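Local coordinates for DUF2235 domain-containing protein (PDB 4O5P) that acts as a phospholipase effector of the type VI secretion system, probably hydrolysing membrane lipids of target cells with an alpha/beta-hydrolase-type catalytic domain, at residues I65-G70 with V151-A156; V92-H97 with I405-M410; I96-G101 with P441-E446; G110-Y115 with F158-K163. One frame throughout, in Å; residues are numbered along the deposited sequence.

Contact 1 of 4, residues I65-G70 with V151-A156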
loop_
_atom_site.group_PDB
_atom_site.type_symbol
_atom_site.label_atom_id
_atom_site.label_comp_id
_atom_site.label_asym_id
_atom_site.label_seq_id
_atom_site.Cartn_x
_atom_site.Cartn_y
_atom_site.Cartn_z
ATOM N N ILE A 65 27.661 6.116 -3.329
ATOM C CA ILE A 65 26.927 5.370 -2.316
ATOM C C ILE A 65 25.637 4.879 -2.955
ATOM O O ILE A 65 24.840 5.685 -3.441
ATOM C CB ILE A 65 26.635 6.239 -1.072
ATOM C CG1 ILE A 65 27.935 6.886 -0.595
ATOM C CG2 ILE A 65 26.000 5.401 0.050
ATOM C CD1 ILE A 65 27.773 7.744 0.610
ATOM N N HIS A 66 25.452 3.563 -2.987
ATOM C CA HIS A 66 24.284 2.984 -3.646
ATOM C C HIS A 66 23.377 2.423 -2.566
ATOM O O HIS A 66 23.813 1.614 -1.740
ATOM C CB HIS A 66 24.694 1.882 -4.636
ATOM C CG HIS A 66 25.452 2.377 -5.834
ATOM N ND1 HIS A 66 24.830 2.774 -7.004
ATOM C CD2 HIS A 66 26.783 2.504 -6.057
ATOM C CE1 HIS A 66 25.743 3.136 -7.886
ATOM N NE2 HIS A 66 26.937 2.974 -7.340
ATOM N N ILE A 67 22.118 2.869 -2.559
ATOM C CA ILE A 67 21.214 2.541 -1.461
ATOM C C ILE A 67 19.897 1.972 -1.965
ATOM O O ILE A 67 19.180 2.629 -2.712
ATOM C CB ILE A 67 20.872 3.778 -0.628
ATOM C CG1 ILE A 67 22.139 4.438 -0.068
ATOM C CG2 ILE A 67 19.900 3.420 0.491
ATOM C CD1 ILE A 67 21.913 5.871 0.405
ATOM N N THR A 68 19.577 0.756 -1.537
ATOM C CA THR A 68 18.252 0.184 -1.777
ATOM C C THR A 68 17.376 0.327 -0.524
ATOM O O THR A 68 17.816 -0.006 0.587
ATOM C CB THR A 68 18.355 -1.300 -2.152
ATOM O OG1 THR A 68 19.208 -1.456 -3.297
ATOM C CG2 THR A 68 16.981 -1.869 -2.468
ATOM N N LEU A 69 16.140 0.804 -0.711
ATOM C CA LEU A 69 15.140 0.947 0.349
ATOM C C LEU A 69 13.830 0.257 -0.074
ATOM O O LEU A 69 13.279 0.568 -1.118
ATOM C CB LEU A 69 14.877 2.436 0.598
ATOM C CG LEU A 69 13.924 2.876 1.702
ATOM C CD1 LEU A 69 14.290 2.196 2.995
ATOM C CD2 LEU A 69 13.974 4.395 1.897
ATOM N N GLY A 70 13.347 -0.688 0.723
ATOM C CA GLY A 70 12.114 -1.392 0.409
ATOM C C GLY A 70 11.066 -1.147 1.478
ATOM O O GLY A 70 11.300 -1.440 2.653
ATOM N N VAL A 151 15.705 8.886 7.341
ATOM C CA VAL A 151 16.795 8.725 8.308
ATOM C C VAL A 151 17.837 7.706 7.850
ATOM O O VAL A 151 19.041 7.918 8.042
ATOM C CB VAL A 151 16.261 8.349 9.712
ATOM C CG1 VAL A 151 17.410 8.077 10.688
ATOM C CG2 VAL A 151 15.358 9.451 10.239
ATOM N N GLN A 152 17.387 6.616 7.225
ATOM C CA GLN A 152 18.316 5.568 6.789
ATOM C C GLN A 152 19.382 6.057 5.809
ATOM O O GLN A 152 20.482 5.487 5.744
ATOM C CB GLN A 152 17.563 4.386 6.183
ATOM C CG GLN A 152 16.624 3.725 7.157
ATOM C CD GLN A 152 17.230 3.605 8.538
ATOM O OE1 GLN A 152 18.153 2.819 8.756
ATOM N NE2 GLN A 152 16.731 4.395 9.471
ATOM N N LEU A 153 19.049 7.102 5.055
ATOM C CA LEU A 153 19.976 7.728 4.125
ATOM C C LEU A 153 21.081 8.428 4.916
ATOM O O LEU A 153 22.281 8.373 4.566
ATOM C CB LEU A 153 19.232 8.764 3.283
ATOM C CG LEU A 153 18.096 8.334 2.340
ATOM C CD1 LEU A 153 17.726 9.511 1.449
ATOM C CD2 LEU A 153 18.470 7.126 1.494
ATOM N N VAL A 154 20.652 9.095 5.983
ATOM C CA VAL A 154 21.567 9.767 6.881
ATOM C C VAL A 154 22.510 8.708 7.449
ATOM O O VAL A 154 23.723 8.908 7.467
ATOM C CB VAL A 154 20.821 10.517 8.011
ATOM C CG1 VAL A 154 21.789 10.924 9.118
ATOM C CG2 VAL A 154 20.103 11.744 7.477
ATOM N N ASP A 155 21.940 7.577 7.876
ATOM C CA ASP A 155 22.701 6.454 8.421
ATOM C C ASP A 155 23.742 5.925 7.442
ATOM O O ASP A 155 24.878 5.678 7.823
ATOM C CB ASP A 155 21.758 5.318 8.826
ATOM C CG ASP A 155 22.489 4.158 9.489
ATOM O OD1 ASP A 155 22.955 4.329 10.631
ATOM O OD2 ASP A 155 22.595 3.068 8.882
ATOM N N ALA A 156 23.345 5.753 6.185
ATOM C CA ALA A 156 24.260 5.282 5.151
ATOM C C ALA A 156 25.455 6.219 4.984
ATOM O O ALA A 156 26.600 5.757 4.918
ATOM C CB ALA A 156 23.526 5.092 3.827
#

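Contact 2 of 4, residues V92-H97 with I405-M410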
loop_
_atom_site.group_PDB
_atom_site.type_symbol
_atom_site.label_atom_id
_atom_site.label_comp_id
_atom_site.label_asym_id
_atom_site.label_seq_id
_atom_site.Cartn_x
_atom_site.Cartn_y
_atom_site.Cartn_z
ATOM N N VAL A 92 8.463 -7.191 -2.326
ATOM C CA VAL A 92 9.403 -6.225 -1.776
ATOM C C VAL A 92 10.471 -6.942 -0.950
ATOM O O VAL A 92 11.667 -6.680 -1.103
ATOM C CB VAL A 92 8.691 -5.138 -0.948
ATOM C CG1 VAL A 92 9.693 -4.302 -0.180
ATOM C CG2 VAL A 92 7.845 -4.244 -1.876
ATOM N N ALA A 93 10.041 -7.861 -0.097
ATOM C CA ALA A 93 10.979 -8.568 0.762
ATOM C C ALA A 93 11.877 -9.451 -0.089
ATOM O O ALA A 93 13.077 -9.540 0.163
ATOM C CB ALA A 93 10.249 -9.379 1.815
ATOM N N ARG A 94 11.304 -10.083 -1.113
ATOM C CA ARG A 94 12.095 -10.896 -2.035
ATOM C C ARG A 94 13.187 -10.074 -2.721
ATOM O O ARG A 94 14.337 -10.496 -2.770
ATOM C CB ARG A 94 11.189 -11.626 -3.043
ATOM C CG ARG A 94 10.379 -12.749 -2.394
ATOM C CD ARG A 94 9.257 -13.268 -3.279
ATOM N NE ARG A 94 8.258 -13.949 -2.458
ATOM C CZ ARG A 94 8.214 -15.267 -2.262
ATOM N NH1 ARG A 94 9.092 -16.066 -2.861
ATOM N NH2 ARG A 94 7.272 -15.792 -1.496
ATOM N N LEU A 95 12.843 -8.879 -3.195
ATOM C CA LEU A 95 13.811 -8.006 -3.859
ATOM C C LEU A 95 14.890 -7.474 -2.914
ATOM O O LEU A 95 16.037 -7.250 -3.337
ATOM C CB LEU A 95 13.090 -6.838 -4.535
ATOM C CG LEU A 95 12.278 -7.251 -5.757
ATOM C CD1 LEU A 95 11.398 -6.103 -6.225
ATOM C CD2 LEU A 95 13.222 -7.727 -6.870
ATOM N N ILE A 96 14.513 -7.271 -1.647
ATOM C CA ILE A 96 15.477 -6.887 -0.621
ATOM C C ILE A 96 16.445 -8.049 -0.297
ATOM O O ILE A 96 17.651 -7.847 -0.205
ATOM C CB ILE A 96 14.766 -6.359 0.640
ATOM C CG1 ILE A 96 14.127 -4.992 0.348
ATOM C CG2 ILE A 96 15.751 -6.235 1.798
ATOM C CD1 ILE A 96 15.153 -3.916 0.005
ATOM N N HIS A 97 15.912 -9.260 -0.149
ATOM C CA HIS A 97 16.730 -10.448 0.055
ATOM C C HIS A 97 17.766 -10.604 -1.068
ATOM O O HIS A 97 18.896 -11.015 -0.820
ATOM C CB HIS A 97 15.860 -11.711 0.062
ATOM C CG HIS A 97 14.847 -11.761 1.161
ATOM N ND1 HIS A 97 13.763 -12.616 1.132
ATOM C CD2 HIS A 97 14.760 -11.083 2.329
ATOM C CE1 HIS A 97 13.054 -12.460 2.235
ATOM N NE2 HIS A 97 13.631 -11.529 2.972
ATOM N N ILE A 405 5.488 -13.634 -11.280
ATOM C CA ILE A 405 5.757 -13.059 -12.609
ATOM C C ILE A 405 6.131 -11.592 -12.448
ATOM O O ILE A 405 7.228 -11.149 -12.849
ATOM C CB ILE A 405 4.543 -13.208 -13.587
ATOM C CG1 ILE A 405 4.072 -14.659 -13.661
ATOM C CG2 ILE A 405 4.894 -12.697 -14.980
ATOM C CD1 ILE A 405 5.117 -15.620 -14.209
ATOM N N ALA A 406 5.224 -10.839 -11.831
ATOM C CA ALA A 406 5.499 -9.443 -11.504
ATOM C C ALA A 406 6.857 -9.307 -10.813
ATOM O O ALA A 406 7.629 -8.396 -11.126
ATOM C CB ALA A 406 4.402 -8.874 -10.643
ATOM N N LEU A 407 7.164 -10.227 -9.900
ATOM C CA LEU A 407 8.452 -10.189 -9.186
ATOM C C LEU A 407 9.609 -10.212 -10.180
ATOM O O LEU A 407 10.490 -9.326 -10.170
ATOM C CB LEU A 407 8.565 -11.377 -8.225
ATOM C CG LEU A 407 9.946 -11.702 -7.662
ATOM C CD1 LEU A 407 10.409 -10.596 -6.716
ATOM C CD2 LEU A 407 9.896 -13.016 -6.943
ATOM N N GLN A 408 9.590 -11.195 -11.068
ATOM C CA GLN A 408 10.675 -11.291 -12.032
ATOM C C GLN A 408 10.705 -10.034 -12.892
ATOM O O GLN A 408 11.785 -9.474 -13.185
ATOM C CB GLN A 408 10.549 -12.560 -12.880
ATOM C CG GLN A 408 10.984 -13.823 -12.142
ATOM C CD GLN A 408 11.381 -14.962 -13.083
ATOM O OE1 GLN A 408 11.388 -14.803 -14.306
ATOM N NE2 GLN A 408 11.715 -16.122 -12.508
ATOM N N HIS A 409 9.521 -9.545 -13.236
ATOM C CA HIS A 409 9.468 -8.407 -14.130
ATOM C C HIS A 409 10.166 -7.250 -13.421
ATOM O O HIS A 409 11.021 -6.564 -14.015
ATOM C CB HIS A 409 8.017 -8.080 -14.508
ATOM C CG HIS A 409 7.865 -6.901 -15.419
ATOM N ND1 HIS A 409 6.634 -6.448 -15.844
ATOM C CD2 HIS A 409 8.784 -6.077 -15.984
ATOM C CE1 HIS A 409 6.801 -5.393 -16.623
ATOM N NE2 HIS A 409 8.096 -5.143 -16.717
HETATM N N MSE A 410 9.864 -7.091 -12.128
HETATM C CA MSE A 410 10.328 -5.913 -11.425
HETATM C C MSE A 410 11.827 -6.053 -11.343
HETATM O O MSE A 410 12.576 -5.089 -11.586
HETATM C CB MSE A 410 9.702 -5.807 -10.018
HETATM C CG MSE A 410 10.100 -4.513 -9.310
HETATM SE SE MSE A 410 9.322 -2.952 -10.194
HETATM C CE MSE A 410 7.584 -3.044 -9.344
#

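Contact 3 of 4, residues I96-G101 with P441-E446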
loop_
_atom_site.group_PDB
_atom_site.type_symbol
_atom_site.label_atom_id
_atom_site.label_comp_id
_atom_site.label_asym_id
_atom_site.label_seq_id
_atom_site.Cartn_x
_atom_site.Cartn_y
_atom_site.Cartn_z
ATOM N N ILE A 96 14.513 -7.271 -1.647
ATOM C CA ILE A 96 15.477 -6.887 -0.621
ATOM C C ILE A 96 16.445 -8.049 -0.297
ATOM O O ILE A 96 17.651 -7.847 -0.205
ATOM C CB ILE A 96 14.766 -6.359 0.640
ATOM C CG1 ILE A 96 14.127 -4.992 0.348
ATOM C CG2 ILE A 96 15.751 -6.235 1.798
ATOM C CD1 ILE A 96 15.153 -3.916 0.005
ATOM N N HIS A 97 15.912 -9.260 -0.149
ATOM C CA HIS A 97 16.730 -10.448 0.055
ATOM C C HIS A 97 17.766 -10.604 -1.068
ATOM O O HIS A 97 18.896 -11.015 -0.820
ATOM C CB HIS A 97 15.860 -11.711 0.062
ATOM C CG HIS A 97 14.847 -11.761 1.161
ATOM N ND1 HIS A 97 13.763 -12.616 1.132
ATOM C CD2 HIS A 97 14.760 -11.083 2.329
ATOM C CE1 HIS A 97 13.054 -12.460 2.235
ATOM N NE2 HIS A 97 13.631 -11.529 2.972
ATOM N N ALA A 98 17.357 -10.296 -2.300
ATOM C CA ALA A 98 18.227 -10.418 -3.478
ATOM C C ALA A 98 19.044 -9.162 -3.763
ATOM O O ALA A 98 19.770 -9.099 -4.765
ATOM C CB ALA A 98 17.400 -10.779 -4.712
ATOM N N SER A 99 18.911 -8.157 -2.904
ATOM C CA SER A 99 19.695 -6.935 -3.043
ATOM C C SER A 99 21.022 -7.016 -2.274
ATOM O O SER A 99 21.114 -7.642 -1.217
ATOM C CB SER A 99 18.892 -5.705 -2.595
ATOM O OG SER A 99 17.923 -5.317 -3.565
ATOM N N ILE A 100 22.044 -6.377 -2.819
ATOM C CA ILE A 100 23.356 -6.309 -2.183
ATOM C C ILE A 100 23.353 -5.179 -1.146
ATOM O O ILE A 100 22.684 -4.166 -1.343
ATOM C CB ILE A 100 24.427 -6.057 -3.263
ATOM C CG1 ILE A 100 24.402 -7.196 -4.288
ATOM C CG2 ILE A 100 25.817 -5.879 -2.654
ATOM C CD1 ILE A 100 25.059 -6.842 -5.621
ATOM N N GLY A 101 24.075 -5.350 -0.040
ATOM C CA GLY A 101 24.181 -4.295 0.958
ATOM C C GLY A 101 24.170 -4.803 2.386
ATOM O O GLY A 101 23.846 -4.068 3.322
ATOM N N PRO A 441 21.101 -20.472 -2.621
ATOM C CA PRO A 441 19.951 -21.286 -3.040
ATOM C C PRO A 441 18.573 -20.785 -2.581
ATOM O O PRO A 441 17.681 -20.686 -3.426
ATOM C CB PRO A 441 20.255 -22.646 -2.409
ATOM C CG PRO A 441 21.741 -22.723 -2.436
ATOM C CD PRO A 441 22.234 -21.318 -2.195
ATOM N N LYS A 442 18.411 -20.486 -1.290
ATOM C CA LYS A 442 17.131 -20.044 -0.733
ATOM C C LYS A 442 16.506 -18.865 -1.512
ATOM O O LYS A 442 15.304 -18.871 -1.871
ATOM C CB LYS A 442 17.330 -19.646 0.737
ATOM C CG LYS A 442 16.017 -19.508 1.510
ATOM C CD LYS A 442 16.150 -18.687 2.795
ATOM C CE LYS A 442 14.802 -18.594 3.528
ATOM N NZ LYS A 442 14.256 -19.931 3.923
ATOM N N ILE A 443 17.343 -17.864 -1.769
ATOM C CA ILE A 443 16.927 -16.629 -2.418
ATOM C C ILE A 443 16.657 -16.849 -3.905
ATOM O O ILE A 443 15.704 -16.293 -4.470
ATOM C CB ILE A 443 17.983 -15.523 -2.228
ATOM C CG1 ILE A 443 18.353 -15.379 -0.750
ATOM C CG2 ILE A 443 17.498 -14.196 -2.816
ATOM C CD1 ILE A 443 17.157 -15.262 0.192
ATOM N N GLU A 444 17.494 -17.657 -4.548
ATOM C CA GLU A 444 17.217 -18.051 -5.922
ATOM C C GLU A 444 15.862 -18.769 -6.016
ATOM O O GLU A 444 15.094 -18.554 -6.949
ATOM C CB GLU A 444 18.350 -18.922 -6.474
ATOM C CG GLU A 444 18.016 -19.575 -7.819
ATOM C CD GLU A 444 19.241 -19.839 -8.686
ATOM O OE1 GLU A 444 20.374 -19.804 -8.160
ATOM O OE2 GLU A 444 19.060 -20.065 -9.907
ATOM N N ALA A 445 15.550 -19.598 -5.027
ATOM C CA ALA A 445 14.288 -20.329 -5.058
ATOM C C ALA A 445 13.140 -19.373 -4.779
ATOM O O ALA A 445 11.989 -19.667 -5.113
ATOM C CB ALA A 445 14.293 -21.472 -4.055
ATOM N N GLU A 446 13.446 -18.231 -4.166
ATOM C CA GLU A 446 12.398 -17.239 -3.926
ATOM C C GLU A 446 11.918 -16.570 -5.211
ATOM O O GLU A 446 10.901 -15.869 -5.207
ATOM C CB GLU A 446 12.840 -16.195 -2.888
ATOM C CG GLU A 446 12.794 -16.691 -1.445
ATOM C CD GLU A 446 13.052 -15.585 -0.426
ATOM O OE1 GLU A 446 13.440 -14.476 -0.833
ATOM O OE2 GLU A 446 12.866 -15.833 0.789
#

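Contact 4 of 4, residues G110-Y115 with F158-K163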
loop_
_atom_site.group_PDB
_atom_site.type_symbol
_atom_site.label_atom_id
_atom_site.label_comp_id
_atom_site.label_asym_id
_atom_site.label_seq_id
_atom_site.Cartn_x
_atom_site.Cartn_y
_atom_site.Cartn_z
ATOM N N GLY A 110 30.276 0.798 -0.101
ATOM C CA GLY A 110 29.346 1.822 -0.551
ATOM C C GLY A 110 27.953 1.352 -0.935
ATOM O O GLY A 110 27.126 2.142 -1.406
ATOM N N ILE A 111 27.687 0.065 -0.747
ATOM C CA ILE A 111 26.364 -0.464 -1.028
ATOM C C ILE A 111 25.653 -0.811 0.276
ATOM O O ILE A 111 26.198 -1.547 1.108
ATOM C CB ILE A 111 26.436 -1.697 -1.947
ATOM C CG1 ILE A 111 27.131 -1.337 -3.256
ATOM C CG2 ILE A 111 25.035 -2.230 -2.237
ATOM C CD1 ILE A 111 27.274 -2.512 -4.207
ATOM N N PHE A 112 24.439 -0.273 0.438
ATOM C CA PHE A 112 23.627 -0.445 1.647
ATOM C C PHE A 112 22.227 -0.907 1.253
ATOM O O PHE A 112 21.751 -0.576 0.166
ATOM C CB PHE A 112 23.478 0.898 2.371
ATOM C CG PHE A 112 24.763 1.452 2.895
ATOM C CD1 PHE A 112 25.613 2.179 2.070
ATOM C CD2 PHE A 112 25.116 1.262 4.226
ATOM C CE1 PHE A 112 26.818 2.687 2.567
ATOM C CE2 PHE A 112 26.304 1.767 4.723
ATOM C CZ PHE A 112 27.158 2.476 3.899
ATOM N N LYS A 113 21.566 -1.663 2.126
ATOM C CA LYS A 113 20.150 -1.980 1.909
ATOM C C LYS A 113 19.354 -1.887 3.211
ATOM O O LYS A 113 19.879 -2.166 4.305
ATOM C CB LYS A 113 19.960 -3.341 1.213
ATOM C CG LYS A 113 20.073 -4.567 2.101
ATOM C CD LYS A 113 20.062 -5.829 1.237
ATOM C CE LYS A 113 19.975 -7.102 2.069
ATOM N NZ LYS A 113 20.016 -8.333 1.205
ATOM N N TYR A 114 18.095 -1.468 3.084
ATOM C CA TYR A 114 17.240 -1.236 4.231
ATOM C C TYR A 114 15.849 -1.780 3.951
ATOM O O TYR A 114 15.337 -1.653 2.828
ATOM C CB TYR A 114 17.154 0.261 4.531
ATOM C CG TYR A 114 18.484 0.899 4.875
ATOM C CD1 TYR A 114 18.988 0.840 6.165
ATOM C CD2 TYR A 114 19.225 1.573 3.909
ATOM C CE1 TYR A 114 20.203 1.438 6.496
ATOM C CE2 TYR A 114 20.438 2.164 4.218
ATOM C CZ TYR A 114 20.921 2.091 5.516
ATOM O OH TYR A 114 22.121 2.684 5.830
ATOM N N TYR A 115 15.242 -2.392 4.962
ATOM C CA TYR A 115 13.896 -2.943 4.824
ATOM C C TYR A 115 12.966 -2.289 5.817
ATOM O O TYR A 115 13.289 -2.180 6.994
ATOM C CB TYR A 115 13.892 -4.461 5.070
ATOM C CG TYR A 115 12.490 -5.027 5.200
ATOM C CD1 TYR A 115 11.717 -5.299 4.071
ATOM C CD2 TYR A 115 11.926 -5.260 6.452
ATOM C CE1 TYR A 115 10.425 -5.802 4.186
ATOM C CE2 TYR A 115 10.641 -5.754 6.578
ATOM C CZ TYR A 115 9.896 -6.018 5.449
ATOM O OH TYR A 115 8.627 -6.526 5.576
ATOM N N PHE A 158 26.527 8.471 7.211
ATOM C CA PHE A 158 27.165 8.465 8.517
ATOM C C PHE A 158 28.124 7.296 8.631
ATOM O O PHE A 158 29.245 7.455 9.110
ATOM C CB PHE A 158 26.081 8.351 9.591
ATOM C CG PHE A 158 26.549 8.643 10.988
ATOM C CD1 PHE A 158 26.700 9.953 11.423
ATOM C CD2 PHE A 158 26.784 7.607 11.887
ATOM C CE1 PHE A 158 27.114 10.232 12.714
ATOM C CE2 PHE A 158 27.199 7.875 13.192
ATOM C CZ PHE A 158 27.362 9.191 13.605
ATOM N N TYR A 159 27.697 6.119 8.183
ATOM C CA TYR A 159 28.578 4.957 8.215
ATOM C C TYR A 159 29.679 5.112 7.194
ATOM O O TYR A 159 30.824 4.721 7.444
ATOM C CB TYR A 159 27.825 3.654 7.942
ATOM C CG TYR A 159 28.685 2.412 8.133
ATOM C CD1 TYR A 159 29.469 1.907 7.097
ATOM C CD2 TYR A 159 28.712 1.752 9.353
ATOM C CE1 TYR A 159 30.251 0.781 7.279
ATOM C CE2 TYR A 159 29.484 0.633 9.545
ATOM C CZ TYR A 159 30.251 0.151 8.507
ATOM O OH TYR A 159 31.020 -0.969 8.701
ATOM N N THR A 160 29.331 5.662 6.037
ATOM C CA THR A 160 30.321 5.844 4.988
ATOM C C THR A 160 31.500 6.666 5.505
ATOM O O THR A 160 32.654 6.292 5.302
ATOM C CB THR A 160 29.716 6.492 3.742
ATOM O OG1 THR A 160 28.688 5.638 3.213
ATOM C CG2 THR A 160 30.778 6.681 2.684
ATOM N N LEU A 161 31.206 7.751 6.215
ATOM C CA LEU A 161 32.245 8.684 6.664
ATOM C C LEU A 161 32.886 8.317 8.002
ATOM O O LEU A 161 34.105 8.401 8.152
ATOM C CB LEU A 161 31.678 10.106 6.731
ATOM C CG LEU A 161 31.152 10.637 5.394
ATOM C CD1 LEU A 161 30.375 11.944 5.548
ATOM C CD2 LEU A 161 32.294 10.825 4.422
ATOM N N LEU A 162 32.077 7.896 8.969
ATOM C CA LEU A 162 32.556 7.727 10.339
ATOM C C LEU A 162 32.659 6.283 10.839
ATOM O O LEU A 162 33.062 6.057 11.984
ATOM C CB LEU A 162 31.673 8.529 11.292
ATOM C CG LEU A 162 31.928 10.033 11.294
ATOM C CD1 LEU A 162 30.612 10.806 11.355
ATOM C CD2 LEU A 162 32.826 10.392 12.471
ATOM N N LYS A 163 32.276 5.321 10.002
ATOM C CA LYS A 163 32.373 3.898 10.353
ATOM C C LYS A 163 31.571 3.489 11.599
ATOM O O LYS A 163 31.908 2.519 12.285
ATOM C CB LYS A 163 33.835 3.469 10.494
ATOM C CG LYS A 163 34.688 3.818 9.284
ATOM C CD LYS A 163 34.062 3.331 7.974
ATOM C CE LYS A 163 34.898 3.773 6.776
ATOM N NZ LYS A 163 34.294 3.374 5.463
#

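Contact 1 of 4, residues I65-G70 with V151-A156
Ile-67 on strand 62-71 meets Leu-153 and Ala-156 on helix 139-162. Its CB points toward the helix and splits into two branches. CG2 is the short branch, and it lies 4.1 Å from Leu-153 CD2. CG1 is the long branch. It stands anti to the carbonyl carbon (chi1 -58°) and passes 4.2 Å from Ala-156 CB. The chain then runs on extended to CD1, which touches two methyl groups of the helix. CD1 is 3.8 Å from Leu-153 CD2 and 3.9 Å from Ala-156 CB. Leu-153 and Ala-156 are three residues apart, so they present neighbouring methyls on one side of the helix. Leu-153 uses one branch for this, CD2, and the two long side chains cross at a slant. Ala-156 offers its CB, which meets both CG1 and CD1 of Ile-67. No hydrogen bond joins the two segments, and all three touching residues are buried. Met-229 and Leu-231 of strand 225-236 also pack on Ile-67. Tyr-114 of strand 111-116 touches Ala-156. A helix laid by apolar side chains over a largely parallel sheet is the layered packing of the alpha/beta-hydrolase fold, consistent with the family of the catalytic domain.

Contact 2 of 4, residues V92-H97 with I405-M410
Leu-95 and Arg-94 on helix 91-97 face Leu-407 and Met-410 on helix 403-416. Met-410 is a selenomethionine here. The apolar contacts come first. Leu-407 CD1 lies 3.9 Å from Leu-95 CG, and the two leucines lie alongside, pointing opposite ways. Leu-95 CD1 reaches Met-410 CG at 3.7 Å, and these side chains are nearly perpendicular. Beyond CG the Met-410 chain is kinked rather than extended, and its SE turns away from the first helix. The second kind of contact uses the aliphatic part of an arginine. Arg-94 CB is 3.9 Å from Leu-407 CD1, and Arg-94 CD is 3.7 Å from Leu-407 CD2. With CG anti to the backbone N (chi1 165°), Leu-407 turns its fork toward the first helix, and each methyl meets a different carbon of Arg-94. The polar end of Arg-94 is bound elsewhere, NE to Cys-89 O and NH1 to Glu-446 O. No hydrogen bond crosses between the segments. The axes of the two six-residue segments approach to 10.5 Å and cross at -42°. Phe-280 of strand 270-280 touches both Leu-95 and Met-410. The arrangement is helix-to-helix packing over the central sheet, as expected of an alpha/beta-hydrolase-type domain.

Contact 3 of 4, residues I96-G101 with P441-E446
The His-97 ring receives the Glu-446 carboxylate at its edge. Glu-446 OE1 lies 5° out of the ring plane and 2.7 Å from His-97 ND1. One ring face is covered by the helix's own backbone: Ala-93 O sits against the centre of the ring. The ring and carboxylate planes are turned 40° apart, and the two side chains run nearly perpendicular to each other. ND1 donates its hydrogen to OE1 in a nearly straight bond, with an N-H...O angle of 170°. OE1 accepts through its syn lone pair, on the side of the other oxygen. The Glu-446 chain is extended beyond CG, which carries the carboxylate out to the ring. At the other ring nitrogen, NE2 bonds Asp-78 OD2. The ring is therefore held between two carboxylates, which fixes its rotation and would probably favour a positively charged imidazole. Beside the bond lies a small apolar patch. Ile-443 CD1 is 3.8 Å from His-97 CB. The other branch of Ile-443, CG2, lies 3.9 Å from Ala-98 CB. The backbone O of Glu-446 also accepts from Gln-404 NE2. The contact joins the C-terminal end of helix 91-97 to the short helix 441-445 through a partly buried His-carboxylate hydrogen bond flanked by apolar packing.

Contact 4 of 4, residues G110-Y115 with F158-K163
Phe-112 on strand 111-116 packs its ring against Tyr-159 and Thr-160 near the end of helix 139-162. The close part is at the outer rim of the phenyl ring. Phe-112 CE2 lies 4.0 Å from Tyr-159 CD1, which sits at the edge of the phenyl ring, near its plane. The same CE2 is 4.0 Å from Tyr-159 CB, and the tyrosine side chain approaches it obliquely. Tyr-159 has CG anti to the backbone N (chi1 -173°), which brings CD1 of its ring to this rim. On the Thr-160 side, OG1 is 3.6 Å from both Phe-112 CE1 and Phe-112 CZ. That hydroxyl has its polar partner within its own helix, Ala-156 O. The contact belongs to one helical layer over a largely parallel sheet, where strand 111-116 pairs with strand 62-71, consistent with an alpha/beta-hydrolase-type domain. Gly-110 precedes the strand and closes helix 104-108 in a Schellman motif. Asn-107 of that helix touches both Phe-112 and Tyr-159. The looser side is where helix 139-162 ends. Lys-163 is exposed there and leaves the helix with positive phi. Its NZ makes a weak hydrogen bond back to Thr-160 O at 3.4 Å.

From the N terminus, strand 62-71 opens contact 1. Helix 91-97 then opens contacts 2 and 3, which share Ile-96 and His-97. Strand 111-116 opens contact 4. Helix 139-162 closes contact 1 first and contact 4 just after, so these two loops cross. Contact 1 also crosses contacts 2 and 3, which close much later, at 405-410 and 441-446. Contact 4 lies wholly within the loops of both. Contacts 1 and 4 tie neighbouring strands to one helix. Contacts 2 and 3 join helix 91-97 to two successive helices. Lys-113 NZ bridges the groups, with probable hydrogen bonds to Ile-96 O and Ser-99 O.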